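Local coordinates for chain length determinant protein (Shigella flexneri, PDB 4E2H) that regulates the length of the O-antigen chains of lipopolysaccharide, probably from the periplasmic face of the inner membrane, at residues Gln105-Val110 / His230-Val235; Ile51-Ser56 / Gln116-Asp121. All coordinates share one frame; numbering follows the deposited sequence.

Interaction 1: residues Gln105-Val110 / His230-Val235; sequences QYIQQV and HAYRYV
Ile107 points from helix 97-164 at Tyr232 and Tyr234, whose phenol ends meet it. This is packing of a helix on an outer strand and the loop leading into it, in the α/β part of the Wzz fold: strand 233-234 is an outermost one of the antiparallel sheet within the chain, paired with strand 12-18, and the early turns of the long helix pass beside it. The backbones stay well apart, 10.0 Å between the CA atoms of Ile107 and Tyr232, so long side chains are needed to span the distance, and tyrosine supplies that length with a flat apolar body.

Tyr234 and Ile107 approach from opposite directions. The hydroxyl of Tyr234 enters the fork of the isoleucine, its OH 3.4 Å from Ile107 CG2 and 3.6 Å from Ile107 CD1. CD1 also lies near the plane of the Tyr234 ring, at its edge. The fork arises because CG2 is anti to the backbone N while CG1 stands anti to the carbonyl carbon (chi1 -81°), and the beta-branched side chain thereby offers two methyl groups at once.

Tyr232 instead crosses Ile107 at about a right angle. Its CZ is 4.1 Å from Ile107 CG2, which meets the ring obliquely. No hydrogen bond joins the two segments; the contact is one of methyl groups against phenol ends. Elsewhere, Tyr234 packs on Ile17 of strand 12-18 and Tyr232 on Asp111 of the long helix.

The two tyrosine rings also pack on each other, steeply inclined: Tyr232 CE2 stands 3.7 Å above the plane of the Tyr234 ring, over its centre.

Interaction 2: residues Ile51-Ser56 / Gln116-Asp121; sequences IGRFSS and QELEKD
The guanidinium of Arg53 has Leu118 CD1 over one face and Glu117 CB at its edge, in plane and 3.9 Å from Arg53 NH2. The carboxylate of Glu117 is turned almost perpendicular to it, the two planes 87° apart, and its OE1 approaches obliquely. Arg53 NE and Glu117 OE1 form a salt bridge at 3.4 Å; as a hydrogen bond it is weak, the N-H...O angle only 131°. Arginine suits this place because its aliphatic stem can also pack, Arg53 CD lying 4.2 Å from Leu118 CD1.

Two helices of the Wzz fold, 43-65 and the long 97-164, are joined here along a subunit boundary, where Arg53 also packs on Arg233 of the third subunit. Arg53 spans the interhelical distance with CG anti to its backbone N (chi1 -168°) and a bend at chi2, while Glu117 runs extended beyond CG.

A water makes a second link, donating to Glu117 OE2 (2.8 Å) and, at 3.2 Å, to Ser56 OG. Serine fits because its hydroxyl can accept from the water while donating to its own helix: Ser56 OG reaches Arg53 O at 2.9 Å.

In the fold
Both interactions fasten helix 97-164 to its surroundings, interaction 1 near its start and interaction 2 farther along; the centre of interaction 1 lies about 26 Å from that of the chain, the centre of interaction 2 about 17 Å. Each is partly buried, one of its three touching residues being buried: Ile107 in the first, Leu118 in the second. Against strand 233-234 and its loop the chemistry is apolar and aromatic; between the helices, beside another subunit, it is charged and water-bridged. Their centres lie about 11 Å apart. Helix 43-65 connects them through Phe54, the neighbour of Arg53: the Phe54 ring meets that of Tyr232 (Phe54 CE2 to Tyr232 CD1, 3.5 Å) and packs on Ile107.

Interaction 1: residues Gln105-Val110 / His230-Val235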
loop_
_atom_site.group_PDB
_atom_site.type_symbol
_atom_site.label_atom_id
_atom_site.label_comp_id
_atom_site.label_asym_id
_atom_site.label_seq_id
_atom_site.Cartn_x
_atom_site.Cartn_y
_atom_site.Cartn_z
ATOM N N GLN C 105 -12.415 6.245 -33.392
ATOM C CA GLN C 105 -11.341 7.215 -33.236
ATOM C C GLN C 105 -11.504 8.000 -31.925
ATOM O O GLN C 105 -10.528 8.271 -31.233
ATOM C CB GLN C 105 -11.254 8.134 -34.450
ATOM C CG GLN C 105 -11.667 9.569 -34.191
ATOM C CD GLN C 105 -11.274 10.483 -35.341
ATOM O OE1 GLN C 105 -10.409 10.138 -36.159
ATOM N NE2 GLN C 105 -11.905 11.659 -35.409
ATOM N N TYR C 106 -12.747 8.323 -31.580
ATOM C CA TYR C 106 -13.058 9.057 -30.364
ATOM C C TYR C 106 -12.740 8.267 -29.100
ATOM O O TYR C 106 -12.519 8.828 -28.014
ATOM C CB TYR C 106 -14.516 9.499 -30.384
ATOM C CG TYR C 106 -14.735 10.708 -31.265
ATOM C CD1 TYR C 106 -13.655 11.349 -31.860
ATOM C CD2 TYR C 106 -16.011 11.219 -31.494
ATOM C CE1 TYR C 106 -13.835 12.456 -32.664
ATOM C CE2 TYR C 106 -16.201 12.340 -32.292
ATOM C CZ TYR C 106 -15.107 12.954 -32.878
ATOM O OH TYR C 106 -15.266 14.068 -33.680
ATOM N N ILE C 107 -12.717 6.955 -29.258
ATOM C CA ILE C 107 -12.273 6.051 -28.210
ATOM C C ILE C 107 -10.759 6.004 -28.157
ATOM O O ILE C 107 -10.178 5.968 -27.080
ATOM C CB ILE C 107 -12.781 4.636 -28.483
ATOM C CG1 ILE C 107 -14.243 4.525 -28.024
ATOM C CG2 ILE C 107 -11.866 3.593 -27.835
ATOM C CD1 ILE C 107 -14.933 3.257 -28.477
ATOM N N GLN C 108 -10.126 5.989 -29.326
ATOM C CA GLN C 108 -8.675 6.044 -29.393
ATOM C C GLN C 108 -8.193 7.445 -29.009
ATOM O O GLN C 108 -7.024 7.639 -28.685
ATOM C CB GLN C 108 -8.182 5.659 -30.787
ATOM C CG GLN C 108 -6.668 5.546 -30.925
ATOM C CD GLN C 108 -6.057 4.499 -29.996
ATOM O OE1 GLN C 108 -6.607 3.397 -29.825
ATOM N NE2 GLN C 108 -4.906 4.837 -29.388
ATOM N N GLN C 109 -9.101 8.417 -29.025
ATOM C CA GLN C 109 -8.737 9.782 -28.699
ATOM C C GLN C 109 -8.743 9.939 -27.186
ATOM O O GLN C 109 -7.937 10.683 -26.606
ATOM C CB GLN C 109 -9.708 10.770 -29.344
ATOM C CG GLN C 109 -9.593 12.201 -28.819
ATOM C CD GLN C 109 -10.638 13.121 -29.427
ATOM O OE1 GLN C 109 -10.617 13.388 -30.629
ATOM N NE2 GLN C 109 -11.575 13.590 -28.605
ATOM N N VAL C 110 -9.662 9.229 -26.546
ATOM C CA VAL C 110 -9.708 9.226 -25.101
ATOM C C VAL C 110 -8.663 8.260 -24.559
ATOM O O VAL C 110 -8.008 8.556 -23.558
ATOM C CB VAL C 110 -11.112 8.880 -24.582
ATOM C CG1 VAL C 110 -11.092 8.687 -23.077
ATOM C CG2 VAL C 110 -12.099 9.977 -24.961
ATOM N N HIS C 230 -3.579 0.571 -21.312
ATOM C CA HIS C 230 -4.757 -0.304 -21.205
ATOM C C HIS C 230 -5.781 0.191 -20.196
ATOM O O HIS C 230 -5.949 -0.400 -19.121
ATOM C CB HIS C 230 -4.395 -1.752 -20.893
ATOM C CG HIS C 230 -3.765 -2.476 -22.039
ATOM N ND1 HIS C 230 -3.832 -3.845 -22.181
ATOM C CD2 HIS C 230 -3.045 -2.023 -23.094
ATOM C CE1 HIS C 230 -3.185 -4.205 -23.274
ATOM N NE2 HIS C 230 -2.696 -3.121 -23.847
ATOM N N ALA C 231 -6.467 1.270 -20.559
ATOM C CA ALA C 231 -7.551 1.784 -19.755
ATOM C C ALA C 231 -8.778 0.858 -19.775
ATOM O O ALA C 231 -9.605 0.922 -18.855
ATOM C CB ALA C 231 -7.933 3.171 -20.238
ATOM N N TYR C 232 -8.892 0.008 -20.805
ATOM C CA TYR C 232 -10.136 -0.729 -21.112
ATOM C C TYR C 232 -9.872 -1.999 -21.942
ATOM O O TYR C 232 -8.750 -2.233 -22.409
ATOM C CB TYR C 232 -11.087 0.162 -21.922
ATOM C CG TYR C 232 -10.658 0.319 -23.375
ATOM C CD1 TYR C 232 -9.775 1.321 -23.759
ATOM C CD2 TYR C 232 -11.118 -0.548 -24.357
ATOM C CE1 TYR C 232 -9.361 1.456 -25.075
ATOM C CE2 TYR C 232 -10.708 -0.420 -25.674
ATOM C CZ TYR C 232 -9.827 0.586 -26.028
ATOM O OH TYR C 232 -9.400 0.726 -27.336
ATOM N N ARG C 233 -10.912 -2.814 -22.129
ATOM C CA ARG C 233 -10.855 -3.892 -23.112
ATOM C C ARG C 233 -12.184 -3.988 -23.857
ATOM O O ARG C 233 -13.253 -3.695 -23.304
ATOM C CB ARG C 233 -10.449 -5.240 -22.495
ATOM C CG ARG C 233 -11.609 -6.209 -22.252
ATOM C CD ARG C 233 -11.133 -7.586 -21.797
ATOM N NE ARG C 233 -12.149 -8.287 -21.010
ATOM C CZ ARG C 233 -13.168 -8.979 -21.528
ATOM N NH1 ARG C 233 -13.320 -9.067 -22.848
ATOM N NH2 ARG C 233 -14.046 -9.579 -20.725
ATOM N N TYR C 234 -12.108 -4.374 -25.126
ATOM C CA TYR C 234 -13.299 -4.489 -25.954
ATOM C C TYR C 234 -14.018 -5.791 -25.659
ATOM O O TYR C 234 -13.412 -6.863 -25.734
ATOM C CB TYR C 234 -12.893 -4.462 -27.420
ATOM C CG TYR C 234 -12.792 -3.076 -27.992
ATOM C CD1 TYR C 234 -13.765 -2.128 -27.720
ATOM C CD2 TYR C 234 -11.728 -2.716 -28.807
ATOM C CE1 TYR C 234 -13.691 -0.848 -28.258
ATOM C CE2 TYR C 234 -11.634 -1.442 -29.348
ATOM C CZ TYR C 234 -12.619 -0.509 -29.077
ATOM O OH TYR C 234 -12.536 0.764 -29.624
ATOM N N VAL C 235 -15.295 -5.709 -25.309
ATOM C CA VAL C 235 -16.131 -6.906 -25.319
ATOM C C VAL C 235 -16.637 -7.117 -26.766
ATOM O O VAL C 235 -16.770 -8.243 -27.244
ATOM C CB VAL C 235 -17.294 -6.801 -24.321
ATOM C CG1 VAL C 235 -17.927 -8.165 -24.122
ATOM C CG2 VAL C 235 -16.798 -6.261 -22.976
#

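Interaction 2: residues Ile51-Ser56 / Gln116-Asp121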
loop_
_atom_site.group_PDB
_atom_site.type_symbol
_atom_site.label_atom_id
_atom_site.label_comp_id
_atom_site.label_asym_id
_atom_site.label_seq_id
_atom_site.Cartn_x
_atom_site.Cartn_y
_atom_site.Cartn_z
ATOM N N ILE C 51 -10.768 1.731 -15.684
ATOM C CA ILE C 51 -11.914 1.875 -16.564
ATOM C C ILE C 51 -12.727 3.108 -16.185
ATOM O O ILE C 51 -13.237 3.822 -17.075
ATOM C CB ILE C 51 -12.832 0.645 -16.603
ATOM C CG1 ILE C 51 -13.893 0.842 -17.680
ATOM C CG2 ILE C 51 -13.514 0.440 -15.260
ATOM C CD1 ILE C 51 -13.273 1.138 -19.023
ATOM N N GLY C 52 -12.820 3.371 -14.880
ATOM C CA GLY C 52 -13.554 4.525 -14.388
ATOM C C GLY C 52 -12.898 5.783 -14.913
ATOM O O GLY C 52 -13.557 6.784 -15.208
ATOM N N ARG C 53 -11.579 5.718 -15.027
ATOM C CA ARG C 53 -10.807 6.835 -15.520
ATOM C C ARG C 53 -11.195 7.128 -16.960
ATOM O O ARG C 53 -11.404 8.280 -17.327
ATOM C CB ARG C 53 -9.326 6.490 -15.425
ATOM C CG ARG C 53 -8.405 7.658 -15.643
ATOM C CD ARG C 53 -7.137 7.557 -14.799
ATOM N NE ARG C 53 -6.531 8.880 -14.719
ATOM C CZ ARG C 53 -6.365 9.563 -13.596
ATOM N NH1 ARG C 53 -6.716 9.027 -12.434
ATOM N NH2 ARG C 53 -5.825 10.772 -13.643
ATOM N N PHE C 54 -11.285 6.070 -17.766
ATOM C CA PHE C 54 -11.638 6.164 -19.183
ATOM C C PHE C 54 -13.038 6.705 -19.413
ATOM O O PHE C 54 -13.236 7.650 -20.186
ATOM C CB PHE C 54 -11.536 4.785 -19.835
ATOM C CG PHE C 54 -11.821 4.788 -21.322
ATOM C CD1 PHE C 54 -13.111 4.996 -21.800
ATOM C CD2 PHE C 54 -10.802 4.561 -22.241
ATOM C CE1 PHE C 54 -13.376 4.995 -23.160
ATOM C CE2 PHE C 54 -11.059 4.554 -23.609
ATOM C CZ PHE C 54 -12.344 4.773 -24.067
ATOM N N SER C 55 -14.021 6.086 -18.769
ATOM C CA SER C 55 -15.395 6.552 -18.898
ATOM C C SER C 55 -15.514 8.020 -18.487
ATOM O O SER C 55 -16.391 8.737 -18.952
ATOM C CB SER C 55 -16.320 5.726 -18.022
ATOM O OG SER C 55 -16.198 6.116 -16.671
ATOM N N SER C 56 -14.644 8.486 -17.605
ATOM C CA SER C 56 -14.800 9.865 -17.173
ATOM C C SER C 56 -14.331 10.784 -18.299
ATOM O O SER C 56 -15.040 11.697 -18.690
ATOM C CB SER C 56 -14.098 10.141 -15.832
ATOM O OG SER C 56 -12.725 10.475 -16.002
ATOM N N GLN C 116 -2.019 9.879 -21.348
ATOM C CA GLN C 116 -1.315 11.092 -20.974
ATOM C C GLN C 116 -1.479 11.412 -19.469
ATOM O O GLN C 116 -0.489 11.571 -18.764
ATOM C CB GLN C 116 -1.773 12.254 -21.848
ATOM C CG GLN C 116 -0.705 12.770 -22.782
ATOM C CD GLN C 116 -0.689 14.294 -22.834
ATOM O OE1 GLN C 116 -1.407 14.965 -22.078
ATOM N NE2 GLN C 116 0.133 14.849 -23.723
ATOM N N GLU C 117 -2.720 11.502 -18.983
ATOM C CA GLU C 117 -2.992 11.727 -17.555
ATOM C C GLU C 117 -2.283 10.687 -16.701
ATOM O O GLU C 117 -1.848 10.979 -15.600
ATOM C CB GLU C 117 -4.493 11.619 -17.242
ATOM C CG GLU C 117 -5.400 12.755 -17.721
ATOM C CD GLU C 117 -6.888 12.428 -17.501
ATOM O OE1 GLU C 117 -7.181 11.336 -16.952
ATOM O OE2 GLU C 117 -7.769 13.244 -17.876
ATOM N N LEU C 118 -2.198 9.465 -17.208
ATOM C CA LEU C 118 -1.696 8.355 -16.421
ATOM C C LEU C 118 -0.190 8.444 -16.199
ATOM O O LEU C 118 0.298 8.184 -15.096
ATOM C CB LEU C 118 -2.056 7.022 -17.070
ATOM C CG LEU C 118 -2.468 5.893 -16.115
ATOM C CD1 LEU C 118 -3.039 6.436 -14.814
ATOM C CD2 LEU C 118 -3.488 4.970 -16.799
ATOM N N GLU C 119 0.558 8.814 -17.229
ATOM C CA GLU C 119 2.001 8.879 -17.054
ATOM C C GLU C 119 2.412 9.969 -16.054
ATOM O O GLU C 119 3.388 9.807 -15.324
ATOM C CB GLU C 119 2.734 8.994 -18.396
ATOM C CG GLU C 119 2.452 7.823 -19.347
ATOM C CD GLU C 119 2.474 6.460 -18.655
ATOM O OE1 GLU C 119 3.360 6.232 -17.803
ATOM O OE2 GLU C 119 1.602 5.617 -18.965
ATOM N N LYS C 120 1.653 11.058 -16.002
ATOM C CA LYS C 120 1.889 12.103 -15.010
ATOM C C LYS C 120 1.593 11.628 -13.586
ATOM O O LYS C 120 2.356 11.901 -12.658
ATOM C CB LYS C 120 1.048 13.342 -15.325
ATOM C CG LYS C 120 0.838 14.264 -14.139
ATOM C CD LYS C 120 1.704 15.522 -14.249
ATOM C CE LYS C 120 1.413 16.527 -13.121
ATOM N NZ LYS C 120 2.231 16.287 -11.883
ATOM N N ASP C 121 0.479 10.917 -13.426
ATOM C CA ASP C 121 0.035 10.431 -12.120
ATOM C C ASP C 121 0.997 9.373 -11.610
ATOM O O ASP C 121 1.115 9.146 -10.404
ATOM C CB ASP C 121 -1.387 9.861 -12.234
ATOM C CG ASP C 121 -1.967 9.424 -10.894
ATOM O OD1 ASP C 121 -2.565 10.274 -10.191
ATOM O OD2 ASP C 121 -1.844 8.223 -10.555
HETATM O O HOH W 1 -10.175 11.960 -17.274
#